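Local coordinates for prepilin-like protein (Thermus thermophilus, PDB 6QVF) that is a type IV pilin associated with natural competence and probably acts in a DNA receptor at the pilus tip, at residues Ala18-Glu23 with Glu95-Ile100; Glu23-Glu28 with Val102-Arg107; Ala8-Asp13 with Ala124-Gly129. All coordinates share one frame; numbering follows the deposited sequence.

Contact 1: Ala18-Glu23 with Glu95-Ile100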
ATOM      1  N   ALA B  18       8.737  -3.308  -9.431  1.00 17.46           N
ATOM      2  CA  ALA B  18       7.880  -2.459  -8.618  1.00 16.20           C
ATOM      3  C   ALA B  18       8.677  -1.879  -7.446  1.00 16.90           C
ATOM      4  O   ALA B  18       8.512  -0.691  -7.138  1.00 16.39           O
ATOM      5  CB  ALA B  18       6.691  -3.225  -8.118  1.00 17.80           C
ATOM      6  N   VAL B  19       9.467  -2.707  -6.748  1.00 17.45           N
ATOM      7  CA  VAL B  19      10.206  -2.230  -5.580  1.00 17.23           C
ATOM      8  C   VAL B  19      11.119  -1.063  -5.984  1.00 17.59           C
ATOM      9  O   VAL B  19      11.253  -0.070  -5.231  1.00 17.33           O
ATOM     10  CB  VAL B  19      11.004  -3.380  -4.922  1.00 19.28           C
ATOM     11  CG1 VAL B  19      12.070  -2.853  -3.973  1.00 21.18           C
ATOM     12  CG2 VAL B  19      10.048  -4.278  -4.160  1.00 18.89           C
ATOM     13  N   GLN B  20      11.841  -1.225  -7.101  1.00 18.08           N
ATOM     14  CA  GLN B  20      12.846  -0.249  -7.548  1.00 19.07           C
ATOM     15  C   GLN B  20      12.169   1.120  -7.748  1.00 16.03           C
ATOM     16  O   GLN B  20      12.652   2.174  -7.316  1.00 18.26           O
ATOM     17  CB  GLN B  20      13.471  -0.758  -8.851  1.00 25.07           C
ATOM     18  CG  GLN B  20      14.577   0.117  -9.377  1.00 33.53           C
ATOM     19  CD  GLN B  20      15.118  -0.345 -10.712  1.00 32.22           C
ATOM     20  OE1 GLN B  20      15.222   0.458 -11.621  1.00 43.81           O
ATOM     21  NE2 GLN B  20      15.470  -1.626 -10.831  1.00 38.12           N
ATOM     22  N   VAL B  21      11.029   1.112  -8.419  1.00 16.08           N
ATOM     23  CA  VAL B  21      10.293   2.342  -8.701  1.00 16.29           C
ATOM     24  C   VAL B  21       9.697   2.919  -7.410  1.00 15.31           C
ATOM     25  O   VAL B  21       9.765   4.121  -7.155  1.00 16.36           O
ATOM     26  CB  VAL B  21       9.204   2.091  -9.759  1.00 17.72           C
ATOM     27  CG1 VAL B  21       8.348   3.332  -9.973  1.00 18.89           C
ATOM     28  CG2 VAL B  21       9.840   1.604 -11.058  1.00 17.81           C
ATOM     29  N   LEU B  22       9.121   2.074  -6.556  1.00 14.84           N
ATOM     30  CA  LEU B  22       8.584   2.529  -5.295  1.00 16.47           C
ATOM     31  C   LEU B  22       9.666   3.193  -4.445  1.00 16.03           C
ATOM     32  O   LEU B  22       9.420   4.264  -3.856  1.00 16.61           O
ATOM     33  CB  LEU B  22       7.970   1.352  -4.532  1.00 15.26           C
ATOM     34  CG  LEU B  22       7.316   1.718  -3.204  1.00 15.90           C
ATOM     35  CD1 LEU B  22       6.107   2.584  -3.439  1.00 17.69           C
ATOM     36  CD2 LEU B  22       6.936   0.472  -2.412  1.00 17.73           C
ATOM     37  N   GLU B  23      10.877   2.621  -4.440  1.00 15.45           N
ATOM     38  CA  GLU B  23      11.998   3.183  -3.641  1.00 18.63           C
ATOM     39  C   GLU B  23      12.378   4.551  -4.214  1.00 17.69           C
ATOM     40  O   GLU B  23      12.585   5.531  -3.452  1.00 18.17           O
ATOM     41  CB  GLU B  23      13.203   2.233  -3.700  1.00 19.79           C
ATOM     42  CG  GLU B  23      13.091   1.013  -2.807  1.00 29.70           C
ATOM     43  CD  GLU B  23      14.182  -0.043  -2.932  1.00 37.17           C
ATOM     44  OE1 GLU B  23      14.878  -0.118  -3.999  1.00 36.23           O
ATOM     45  OE2 GLU B  23      14.337  -0.781  -1.937  1.00 42.34           O
ATOM     46  N   GLU B  95       7.342   3.850 -15.692  1.00 23.08           N
ATOM     47  CA  GLU B  95       8.750   3.542 -15.921  1.00 22.79           C
ATOM     48  C   GLU B  95       8.831   2.115 -16.470  1.00 25.57           C
ATOM     49  O   GLU B  95       8.151   1.222 -16.003  1.00 27.63           O
ATOM     50  CB  GLU B  95       9.578   3.631 -14.637  1.00 25.87           C
ATOM     51  CG  GLU B  95       9.734   4.997 -14.017  1.00 29.50           C
ATOM     52  CD  GLU B  95      10.720   5.020 -12.849  1.00 32.19           C
ATOM     53  OE1 GLU B  95      11.708   4.266 -12.905  1.00 34.35           O
ATOM     54  OE2 GLU B  95      10.487   5.794 -11.872  1.00 37.13           O
ATOM     55  N   THR B  96       9.720   1.870 -17.414  1.00 24.98           N
ATOM     56  CA  THR B  96       9.935   0.481 -17.872  1.00 26.54           C
ATOM     57  C   THR B  96      11.296  -0.011 -17.379  1.00 26.45           C
ATOM     58  O   THR B  96      12.311   0.585 -17.687  1.00 28.79           O
ATOM     59  CB  THR B  96       9.828   0.375 -19.394  1.00 30.76           C
ATOM     60  OG1 THR B  96       8.531   0.886 -19.729  1.00 34.10           O
ATOM     61  CG2 THR B  96      10.008  -1.043 -19.893  1.00 31.16           C
ATOM     62  N   ILE B  97      11.263  -1.100 -16.616  1.00 26.63           N
ATOM     63  CA  ILE B  97      12.381  -1.723 -15.914  1.00 25.65           C
ATOM     64  C   ILE B  97      12.546  -3.128 -16.496  1.00 30.21           C
ATOM     65  O   ILE B  97      11.669  -3.980 -16.337  1.00 30.25           O
ATOM     66  CB  ILE B  97      12.107  -1.808 -14.399  1.00 30.03           C
ATOM     67  CG1 ILE B  97      11.694  -0.460 -13.797  1.00 33.62           C
ATOM     68  CG2 ILE B  97      13.284  -2.437 -13.654  1.00 34.82           C
ATOM     69  CD1 ILE B  97      12.670   0.655 -14.004  1.00 32.43           C
ATOM     70  N   PHE B  98      13.629  -3.326 -17.239  1.00 33.26           N
ATOM     71  CA  PHE B  98      13.917  -4.621 -17.914  1.00 38.07           C
ATOM     72  C   PHE B  98      12.663  -5.147 -18.625  1.00 32.86           C
ATOM     73  O   PHE B  98      12.290  -6.323 -18.472  1.00 37.85           O
ATOM     74  CB  PHE B  98      14.444  -5.641 -16.900  1.00 39.78           C
ATOM     75  CG  PHE B  98      15.727  -5.221 -16.228  1.00 46.07           C
ATOM     76  CD1 PHE B  98      16.845  -4.905 -16.990  1.00 50.68           C
ATOM     77  CD2 PHE B  98      15.811  -5.086 -14.846  1.00 48.28           C
ATOM     78  CE1 PHE B  98      18.028  -4.520 -16.382  1.00 56.05           C
ATOM     79  CE2 PHE B  98      16.999  -4.688 -14.245  1.00 52.05           C
ATOM     80  CZ  PHE B  98      18.102  -4.398 -15.015  1.00 54.72           C
ATOM     81  N   GLY B  99      12.028  -4.263 -19.396  1.00 29.59           N
ATOM     82  CA  GLY B  99      10.912  -4.587 -20.240  1.00 31.37           C
ATOM     83  C   GLY B  99       9.605  -4.695 -19.490  1.00 31.05           C
ATOM     84  O   GLY B  99       8.619  -5.065 -20.096  1.00 30.20           O
ATOM     85  N   ILE B 100       9.598  -4.330 -18.196  1.00 27.37           N
ATOM     86  CA  ILE B 100       8.398  -4.412 -17.383  1.00 23.61           C
ATOM     87  C   ILE B 100       7.910  -2.997 -17.101  1.00 21.34           C
ATOM     88  O   ILE B 100       8.572  -2.238 -16.406  1.00 23.63           O
ATOM     89  CB  ILE B 100       8.637  -5.180 -16.077  1.00 22.87           C
ATOM     90  CG1 ILE B 100       9.137  -6.602 -16.325  1.00 26.13           C
ATOM     91  CG2 ILE B 100       7.361  -5.172 -15.229  1.00 22.14           C
ATOM     92  CD1 ILE B 100       9.812  -7.212 -15.120  1.00 24.99           C
TER
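Val21 and Ile97 make the apolar centre of this contact, where helix 2-30 lies against the edge strand 92-97. The closest approach of the two short axes is 9.5 Å, with 136° between their directions, so helix and strand run roughly antiparallel but well skewed. Val21 stands with CG1 anti to its backbone N (chi1 175°), which splits its methyls between different partners. Val21 CG2 meets the flank of the isoleucine, 3.9 Å from Ile97 CG1, and also lies 3.7 Å from Glu95 OE1. Val21 CG1 turns to the other carboxylate oxygen, 3.8 Å from Glu95 OE2. Valine and glutamate thus approach from opposite directions, the two methyls facing the two oxygens, and the meeting is one of van der Waals contact. The charge of Glu95 is answered by Arg24 and Arg25 on the next turn of the helix, each forming a salt bridge to one oxygen, so the carboxylate can lie against valine methyls and still be paired.

Gln20 comes at Ile97 from the opposite direction, its chain fully extended, and lays its amide across both ends of the branched side chain. Gln20 OE1 is 3.5 Å from Ile97 CD1, while Gln20 NE2 is 3.7 Å from Ile97 CG2. The amide oxygen takes its hydrogen bond from Arg24; toward Ile97 the amide makes van der Waals contact. Beyond Ile97 the chain reverses in a type I' turn ending at Ile100, closed by paired backbone bonds between those two residues. A type I' turn of this kind joins the strands of a tight beta hairpin; here the strand leading into it, 92-97, packs against the long N-terminal helix of a type IV pilin fold.

Contact 2: Glu23-Glu28 with Val102-Arg107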
ATOM      1  N   GLU B  23      10.877   2.621  -4.440  1.00 15.45           N
ATOM      2  CA  GLU B  23      11.998   3.183  -3.641  1.00 18.63           C
ATOM      3  C   GLU B  23      12.378   4.551  -4.214  1.00 17.69           C
ATOM      4  O   GLU B  23      12.585   5.531  -3.452  1.00 18.17           O
ATOM      5  CB  GLU B  23      13.203   2.233  -3.700  1.00 19.79           C
ATOM      6  CG  GLU B  23      13.091   1.013  -2.807  1.00 29.70           C
ATOM      7  CD  GLU B  23      14.182  -0.043  -2.932  1.00 37.17           C
ATOM      8  OE1 GLU B  23      14.878  -0.118  -3.999  1.00 36.23           O
ATOM      9  OE2 GLU B  23      14.337  -0.781  -1.937  1.00 42.34           O
ATOM     10  N   ARG B  24      12.470   4.656  -5.532  1.00 16.10           N
ATOM     11  CA  ARG B  24      12.955   5.903  -6.132  1.00 18.71           C
ATOM     12  C   ARG B  24      11.924   7.015  -5.926  1.00 18.79           C
ATOM     13  O   ARG B  24      12.291   8.141  -5.547  1.00 17.52           O
ATOM     14  CB  ARG B  24      13.284   5.739  -7.604  1.00 23.67           C
ATOM     15  CG  ARG B  24      14.706   5.224  -7.798  1.00 30.42           C
ATOM     16  CD  ARG B  24      15.234   5.416  -9.199  1.00 37.14           C
ATOM     17  NE  ARG B  24      14.391   4.724 -10.161  1.00 36.93           N
ATOM     18  CZ  ARG B  24      14.509   3.448 -10.447  1.00 34.25           C
ATOM     19  NH1 ARG B  24      15.505   2.746  -9.915  1.00 42.72           N
ATOM     20  NH2 ARG B  24      13.606   2.884 -11.227  1.00 35.37           N
ATOM     21  N   ARG B  25      10.634   6.705  -6.115  1.00 16.50           N
ATOM     22  CA  ARG B  25       9.620   7.741  -5.963  1.00 16.76           C
ATOM     23  C   ARG B  25       9.408   8.113  -4.489  1.00 17.24           C
ATOM     24  O   ARG B  25       9.217   9.293  -4.160  1.00 16.01           O
ATOM     25  CB  ARG B  25       8.320   7.315  -6.653  1.00 16.86           C
ATOM     26  CG  ARG B  25       8.529   7.092  -8.140  1.00 19.35           C
ATOM     27  CD  ARG B  25       8.969   8.334  -8.895  1.00 20.82           C
ATOM     28  NE  ARG B  25       9.378   8.099 -10.267  1.00 27.32           N
ATOM     29  CZ  ARG B  25       9.802   9.052 -11.109  1.00 30.93           C
ATOM     30  NH1 ARG B  25       9.896  10.328 -10.725  1.00 28.59           N
ATOM     31  NH2 ARG B  25      10.093   8.714 -12.363  1.00 29.24           N
ATOM     32  N   SER B  26       9.511   7.153  -3.560  1.00 15.39           N
ATOM     33  CA  SER B  26       9.382   7.463  -2.120  1.00 15.34           C
ATOM     34  C   SER B  26      10.555   8.326  -1.659  1.00 15.79           C
ATOM     35  O   SER B  26      10.380   9.228  -0.857  1.00 16.84           O
ATOM     36  CB  SER B  26       9.332   6.195  -1.272  1.00 16.39           C
ATOM     37  OG  SER B  26       8.194   5.431  -1.617  1.00 17.19           O
ATOM     38  N   ALA B  27      11.753   8.051  -2.182  1.00 15.78           N
ATOM     39  CA  ALA B  27      12.924   8.872  -1.826  1.00 16.20           C
ATOM     40  C   ALA B  27      12.735  10.326  -2.264  1.00 15.88           C
ATOM     41  O   ALA B  27      13.181  11.246  -1.583  1.00 18.69           O
ATOM     42  CB  ALA B  27      14.192   8.295  -2.412  1.00 19.67           C
ATOM     43  N   GLU B  28      12.095  10.553  -3.391  1.00 16.25           N
ATOM     44  CA  GLU B  28      11.784  11.905  -3.865  1.00 17.60           C
ATOM     45  C   GLU B  28      10.881  12.639  -2.876  1.00 17.53           C
ATOM     46  O   GLU B  28      11.094  13.787  -2.578  1.00 17.88           O
ATOM     47  CB  GLU B  28      11.122  11.853  -5.226  1.00 20.99           C
ATOM     48  CG  GLU B  28      12.076  11.262  -6.245  1.00 28.12           C
ATOM     49  CD  GLU B  28      12.336  12.151  -7.416  1.00 43.11           C
ATOM     50  OE1 GLU B  28      13.026  13.171  -7.185  1.00 55.30           O
ATOM     51  OE2 GLU B  28      11.828  11.835  -8.531  1.00 53.42           O
ATOM     52  N   VAL B 102       6.048  -0.171 -15.188  1.00 19.50           N
ATOM     53  CA  VAL B 102       5.617   0.072 -13.864  1.00 18.90           C
ATOM     54  C   VAL B 102       4.901   1.420 -13.826  1.00 17.67           C
ATOM     55  O   VAL B 102       5.546   2.472 -13.947  1.00 19.60           O
ATOM     56  CB  VAL B 102       6.809   0.080 -12.889  1.00 19.22           C
ATOM     57  CG1 VAL B 102       6.307   0.189 -11.467  1.00 18.39           C
ATOM     58  CG2 VAL B 102       7.689  -1.176 -13.061  1.00 19.58           C
ATOM     59  N   ALA B 103       3.576   1.395 -13.615  1.00 17.44           N
ATOM     60  CA  ALA B 103       2.799   2.618 -13.362  1.00 16.95           C
ATOM     61  C   ALA B 103       3.122   3.077 -11.951  1.00 16.85           C
ATOM     62  O   ALA B 103       3.261   2.254 -11.035  1.00 16.51           O
ATOM     63  CB  ALA B 103       1.342   2.354 -13.502  1.00 19.25           C
ATOM     64  N   TRP B 104       3.259   4.388 -11.764  1.00 17.26           N
ATOM     65  CA  TRP B 104       3.596   4.919 -10.450  1.00 17.44           C
ATOM     66  C   TRP B 104       2.856   6.231 -10.236  1.00 17.48           C
ATOM     67  O   TRP B 104       2.545   6.946 -11.183  1.00 16.43           O
ATOM     68  CB  TRP B 104       5.113   5.115 -10.269  1.00 16.58           C
ATOM     69  CG  TRP B 104       5.699   6.128 -11.207  1.00 16.56           C
ATOM     70  CD1 TRP B 104       6.286   5.882 -12.404  1.00 20.71           C
ATOM     71  CD2 TRP B 104       5.826   7.545 -10.981  1.00 17.18           C
ATOM     72  NE1 TRP B 104       6.721   7.043 -12.975  1.00 21.06           N
ATOM     73  CE2 TRP B 104       6.466   8.089 -12.126  1.00 19.25           C
ATOM     74  CE3 TRP B 104       5.479   8.412  -9.942  1.00 18.25           C
ATOM     75  CZ2 TRP B 104       6.745   9.453 -12.245  1.00 19.81           C
ATOM     76  CZ3 TRP B 104       5.726   9.767 -10.082  1.00 19.06           C
ATOM     77  CH2 TRP B 104       6.349  10.268 -11.224  1.00 20.90           C
ATOM     78  N   ASP B 105       2.517   6.479  -8.970  1.00 15.02           N
ATOM     79  CA  ASP B 105       1.750   7.671  -8.622  1.00 16.45           C
ATOM     80  C   ASP B 105       2.123   8.111  -7.208  1.00 15.69           C
ATOM     81  O   ASP B 105       2.133   7.292  -6.275  1.00 15.01           O
ATOM     82  CB  ASP B 105       0.251   7.342  -8.659  1.00 16.42           C
ATOM     83  CG  ASP B 105      -0.646   8.504  -8.308  1.00 18.56           C
ATOM     84  OD1 ASP B 105      -0.799   8.791  -7.130  1.00 19.44           O
ATOM     85  OD2 ASP B 105      -1.210   9.106  -9.260  1.00 21.87           O
ATOM     86  N   ILE B 106       2.388   9.407  -7.069  1.00 15.32           N
ATOM     87  CA  ILE B 106       2.572  10.098  -5.801  1.00 12.98           C
ATOM     88  C   ILE B 106       1.392  11.033  -5.601  1.00 13.81           C
ATOM     89  O   ILE B 106       1.064  11.809  -6.523  1.00 15.70           O
ATOM     90  CB  ILE B 106       3.857  10.937  -5.829  1.00 14.74           C
ATOM     91  CG1 ILE B 106       5.110  10.120  -6.130  1.00 16.35           C
ATOM     92  CG2 ILE B 106       4.002  11.721  -4.553  1.00 15.26           C
ATOM     93  CD1 ILE B 106       6.367  10.952  -6.380  1.00 17.93           C
ATOM     94  N   ARG B 107       0.765  10.978  -4.432  1.00 13.98           N
ATOM     95  CA  ARG B 107      -0.270  11.990  -4.133  1.00 15.19           C
ATOM     96  C   ARG B 107      -0.421  12.275  -2.647  1.00 14.31           C
ATOM     97  O   ARG B 107      -0.205  11.408  -1.788  1.00 14.44           O
ATOM     98  CB  ARG B 107      -1.619  11.579  -4.734  1.00 17.40           C
ATOM     99  CG  ARG B 107      -2.163  10.252  -4.254  1.00 17.46           C
ATOM    100  CD  ARG B 107      -3.496   9.969  -4.926  1.00 18.84           C
ATOM    101  NE  ARG B 107      -3.319   9.836  -6.356  1.00 20.25           N
ATOM    102  CZ  ARG B 107      -4.256  10.112  -7.277  1.00 22.96           C
ATOM    103  NH1 ARG B 107      -5.489  10.461  -6.917  1.00 19.45           N
ATOM    104  NH2 ARG B 107      -3.950  10.010  -8.563  1.00 21.86           N
TER
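Arg25 lies flat on the indole of Trp104, and this stack is the tight half of the contact. The guanidinium and ring planes are only 10° apart, and the closest atoms, Arg25 CZ and Trp104 CZ2, are 3.3 Å from each other. The overlap continues down the arginine chain: Arg25 CD sits 3.7 Å from the centroid of the Trp104 six-membered ring, 12° off its normal, a CH-pi contact beside the cation-pi one. A bend at chi2 (-62°) folds the arginine back over the ring instead of letting it run out from the helix. Trp104 for its part offers one face of its indole to the helix.

The polar rim of the guanidinium keeps its bonding capacity while its face is stacked. NH2 forms a salt bridge with Glu95 on the neighbouring strand, and Arg25 NH1 pairs with Glu28 OE2 at 3.3 Å, so carboxylates from both strand and helix would tend to fix the group's rotation.

Packing is looser toward Ile106: Ile106 CD1 lies 4.0 Å from Arg25 O and also touches Arg25 CB. Tyr63 of helix 59-66 also touches this isoleucine. The far side of the strand is polar and more open: Asp105 points away from the helix, and exposed Arg107 grips it side-on, with Arg107 NE 2.8 Å from Asp105 OD1. One strand therefore shows a packed face to the helix and a charged face outward, as in the pilin fold, where an antiparallel sheet wraps against the N-terminal helix.

Contact 3: Ala8-Asp13 with Ala124-Gly129; sequences ARFATD and ATHPRG
This is a surface contact in which Phe10, near the N-terminal end of helix 2-30, meets His126 and Arg128 of a beta turn, its centre about 26 Å from that of the chain. The turn, a type I turn from His126 to Gly129, follows strand 117-125 and is closed by a backbone bond from Gly129 N to His126 O. Its two side chains, His126 and Arg128, meet Phe10 from the same side of the phenyl ring. Phe10 CB stands over the imidazole, 3.6 Å from the centroid of the His126 ring and 7° off its normal. The rings themselves meet obliquely, their planes 33° apart, with Phe10 CD1 3.4 Å from His126 CE1. Arg128 comes over a face of the phenyl ring with its aliphatic part: its CB lies 4.0 Å from the centroid of the Phe10 ring. Bends at chi2 and chi3 curl the rest of the arginine back along the ring, so that Arg128 NH1 ends 3.5 Å from Phe10 CZ.

Both imidazole nitrogens are engaged, which would tend to hold the ring plane. His126 ND1 accepts a bond from Arg128 N, 3.0 Å away and close to the ring plane. On the other edge, a water lies with its O 2.8 Å from His126 NE2 and donates to Asp13 OD2, so linking turn and helix. An alanine in place of His126 would take away the imidazole face under Phe10, and is likely to leave Arg128 N without its side-chain acceptor and the water without one anchor.

The contact thus combines dispersion and CH-pi packing with a single water-mediated polar link. Its acceptor role implies that His126 ND1 carries no proton here, and nearby Asp13 may at most polarise the ring through the water.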
ATOM      1  N   ALA B   8       6.148 -17.927 -12.022  1.00 23.60           N
ATOM      2  CA  ALA B   8       6.700 -17.539 -10.706  1.00 27.66           C
ATOM      3  C   ALA B   8       7.941 -16.655 -10.889  1.00 28.11           C
ATOM      4  O   ALA B   8       8.170 -15.706 -10.144  1.00 27.75           O
ATOM      5  CB  ALA B   8       7.005 -18.750  -9.858  1.00 30.96           C
ATOM      6  N   ARG B   9       8.742 -16.942 -11.909  1.00 30.57           N
ATOM      7  CA  ARG B   9       9.926 -16.163 -12.180  1.00 29.56           C
ATOM      8  C   ARG B   9       9.528 -14.766 -12.653  1.00 25.08           C
ATOM      9  O   ARG B   9      10.105 -13.776 -12.206  1.00 27.19           O
ATOM     10  CB  ARG B   9      10.798 -16.844 -13.232  1.00 33.32           C
ATOM     11  CG  ARG B   9      11.763 -17.857 -12.645  1.00 37.96           C
ATOM     12  CD  ARG B   9      12.792 -18.286 -13.681  1.00 49.01           C
ATOM     13  NE  ARG B   9      12.170 -18.640 -14.957  1.00 53.03           N
ATOM     14  CZ  ARG B   9      11.780 -19.868 -15.275  1.00 57.51           C
ATOM     15  NH1 ARG B   9      11.938 -20.826 -14.384  1.00 59.84           N
ATOM     16  NH2 ARG B   9      11.263 -20.141 -16.466  1.00 53.64           N
ATOM     17  N   PHE B  10       8.559 -14.700 -13.564  1.00 24.91           N
ATOM     18  CA  PHE B  10       8.050 -13.428 -14.076  1.00 25.14           C
ATOM     19  C   PHE B  10       7.443 -12.614 -12.925  1.00 26.33           C
ATOM     20  O   PHE B  10       7.595 -11.389 -12.865  1.00 23.52           O
ATOM     21  CB  PHE B  10       6.998 -13.630 -15.162  1.00 26.67           C
ATOM     22  CG  PHE B  10       7.498 -14.335 -16.395  1.00 27.75           C
ATOM     23  CD1 PHE B  10       8.782 -14.115 -16.866  1.00 28.92           C
ATOM     24  CD2 PHE B  10       6.675 -15.202 -17.088  1.00 30.60           C
ATOM     25  CE1 PHE B  10       9.237 -14.769 -18.002  1.00 35.40           C
ATOM     26  CE2 PHE B  10       7.132 -15.855 -18.214  1.00 33.26           C
ATOM     27  CZ  PHE B  10       8.408 -15.638 -18.670  1.00 38.69           C
ATOM     28  N   ALA B  11       6.772 -13.295 -11.996  1.00 22.10           N
ATOM     29  CA  ALA B  11       6.184 -12.562 -10.835  1.00 23.62           C
ATOM     30  C   ALA B  11       7.283 -11.994  -9.930  1.00 20.58           C
ATOM     31  O   ALA B  11       7.187 -10.876  -9.423  1.00 21.73           O
ATOM     32  CB  ALA B  11       5.302 -13.464 -10.027  1.00 22.57           C
ATOM     33  N   THR B  12       8.350 -12.758  -9.728  1.00 21.63           N
ATOM     34  CA  THR B  12       9.487 -12.304  -8.949  1.00 21.41           C
ATOM     35  C   THR B  12      10.117 -11.070  -9.611  1.00 23.12           C
ATOM     36  O   THR B  12      10.452 -10.088  -8.947  1.00 19.99           O
ATOM     37  CB  THR B  12      10.540 -13.414  -8.839  1.00 26.17           C
ATOM     38  OG1 THR B  12      10.017 -14.457  -8.020  1.00 28.42           O
ATOM     39  CG2 THR B  12      11.833 -12.918  -8.239  1.00 28.73           C
ATOM     40  N   ASP B  13      10.259 -11.117 -10.930  1.00 22.09           N
ATOM     41  CA  ASP B  13      10.822 -10.008 -11.711  1.00 23.42           C
ATOM     42  C   ASP B  13       9.925  -8.759 -11.639  1.00 22.68           C
ATOM     43  O   ASP B  13      10.412  -7.630 -11.498  1.00 19.97           O
ATOM     44  CB  ASP B  13      11.039 -10.402 -13.163  1.00 26.18           C
ATOM     45  CG  ASP B  13      12.076 -11.494 -13.343  1.00 29.42           C
ATOM     46  OD1 ASP B  13      12.871 -11.744 -12.389  1.00 29.02           O
ATOM     47  OD2 ASP B  13      12.069 -12.094 -14.439  1.00 35.06           O
ATOM     48  N   ALA B 124       3.432  -2.966 -11.293  1.00 16.67           N
ATOM     49  CA  ALA B 124       4.262  -3.571 -12.355  1.00 18.38           C
ATOM     50  C   ALA B 124       3.424  -4.602 -13.105  1.00 20.52           C
ATOM     51  O   ALA B 124       2.822  -5.452 -12.485  1.00 20.83           O
ATOM     52  CB  ALA B 124       5.456  -4.251 -11.773  1.00 19.99           C
ATOM     53  N   THR B 125       3.335  -4.469 -14.421  1.00 19.23           N
ATOM     54  CA  THR B 125       2.563  -5.435 -15.213  1.00 19.96           C
ATOM     55  C   THR B 125       3.539  -6.127 -16.160  1.00 23.10           C
ATOM     56  O   THR B 125       4.009  -5.512 -17.138  1.00 23.50           O
ATOM     57  CB  THR B 125       1.463  -4.753 -16.031  1.00 22.58           C
ATOM     58  OG1 THR B 125       0.503  -4.122 -15.181  1.00 24.90           O
ATOM     59  CG2 THR B 125       0.760  -5.736 -16.938  1.00 27.01           C
ATOM     60  N   HIS B 126       3.899  -7.365 -15.827  1.00 22.09           N
ATOM     61  CA  HIS B 126       4.814  -8.149 -16.661  1.00 24.34           C
ATOM     62  C   HIS B 126       4.140  -8.422 -17.989  1.00 25.62           C
ATOM     63  O   HIS B 126       2.951  -8.734 -18.029  1.00 26.51           O
ATOM     64  CB  HIS B 126       5.189  -9.471 -15.999  1.00 25.83           C
ATOM     65  CG  HIS B 126       6.441 -10.052 -16.542  1.00 27.16           C
ATOM     66  ND1 HIS B 126       6.498 -10.713 -17.771  1.00 27.46           N
ATOM     67  CD2 HIS B 126       7.689 -10.067 -16.023  1.00 25.66           C
ATOM     68  CE1 HIS B 126       7.739 -11.096 -17.963  1.00 32.32           C
ATOM     69  NE2 HIS B 126       8.491 -10.742 -16.903  1.00 29.17           N
ATOM     70  N   PRO B 127       4.879  -8.278 -19.110  1.00 27.47           N
ATOM     71  CA  PRO B 127       4.317  -8.572 -20.425  1.00 28.65           C
ATOM     72  C   PRO B 127       3.785 -10.007 -20.546  1.00 29.12           C
ATOM     73  O   PRO B 127       2.899 -10.260 -21.354  1.00 33.89           O
ATOM     74  CB  PRO B 127       5.484  -8.356 -21.395  1.00 31.45           C
ATOM     75  CG  PRO B 127       6.479  -7.510 -20.638  1.00 34.81           C
ATOM     76  CD  PRO B 127       6.245  -7.736 -19.161  1.00 25.15           C
ATOM     77  N   ARG B 128       4.309 -10.935 -19.741  1.00 27.83           N
ATOM     78  CA  ARG B 128       3.844 -12.308 -19.801  1.00 30.92           C
ATOM     79  C   ARG B 128       2.722 -12.586 -18.788  1.00 31.78           C
ATOM     80  O   ARG B 128       2.338 -13.739 -18.631  1.00 31.15           O
ATOM     81  CB  ARG B 128       5.044 -13.224 -19.574  1.00 31.64           C
ATOM     82  CG  ARG B 128       6.113 -13.118 -20.658  1.00 38.30           C
ATOM     83  CD  ARG B 128       5.589 -13.569 -22.007  1.00 43.18           C
ATOM     84  NE  ARG B 128       5.386 -15.001 -21.976  1.00 50.19           N
ATOM     85  CZ  ARG B 128       6.377 -15.871 -22.007  1.00 51.83           C
ATOM     86  NH1 ARG B 128       7.635 -15.456 -22.043  1.00 58.54           N
ATOM     87  NH2 ARG B 128       6.103 -17.155 -22.017  1.00 58.51           N
ATOM     88  N   GLY B 129       2.252 -11.557 -18.058  1.00 29.45           N
ATOM     89  CA  GLY B 129       1.023 -11.701 -17.263  1.00 27.44           C
ATOM     90  C   GLY B 129       1.113 -11.143 -15.842  1.00 24.41           C
ATOM     91  O   GLY B 129       0.261 -10.337 -15.443  1.00 28.08           O
TER
HETATM   92  O   HOH W   1      11.250 -10.967 -16.712  1.00 31.14           O

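From the N terminus, helix 2-30 supplies the first partner of every contact in the order 3, 1, 2, one after another along its length. Contact 3 closes the longest loop, joining residues 8-13 to the turn after strand 117-125, and contacts 1 and 2 are both nested inside it. Those two cross: the chain leaves the helix, returns on strand 92-97 for contact 1, and turns directly into strand 100-108 for contact 2. They share Glu23 and are joined by the Arg24-Glu95 salt bridge. Contacts 1 and 3 meet where Ile100 packs on His126. Together the three tie one helix to successive strands of a single antiparallel sheet.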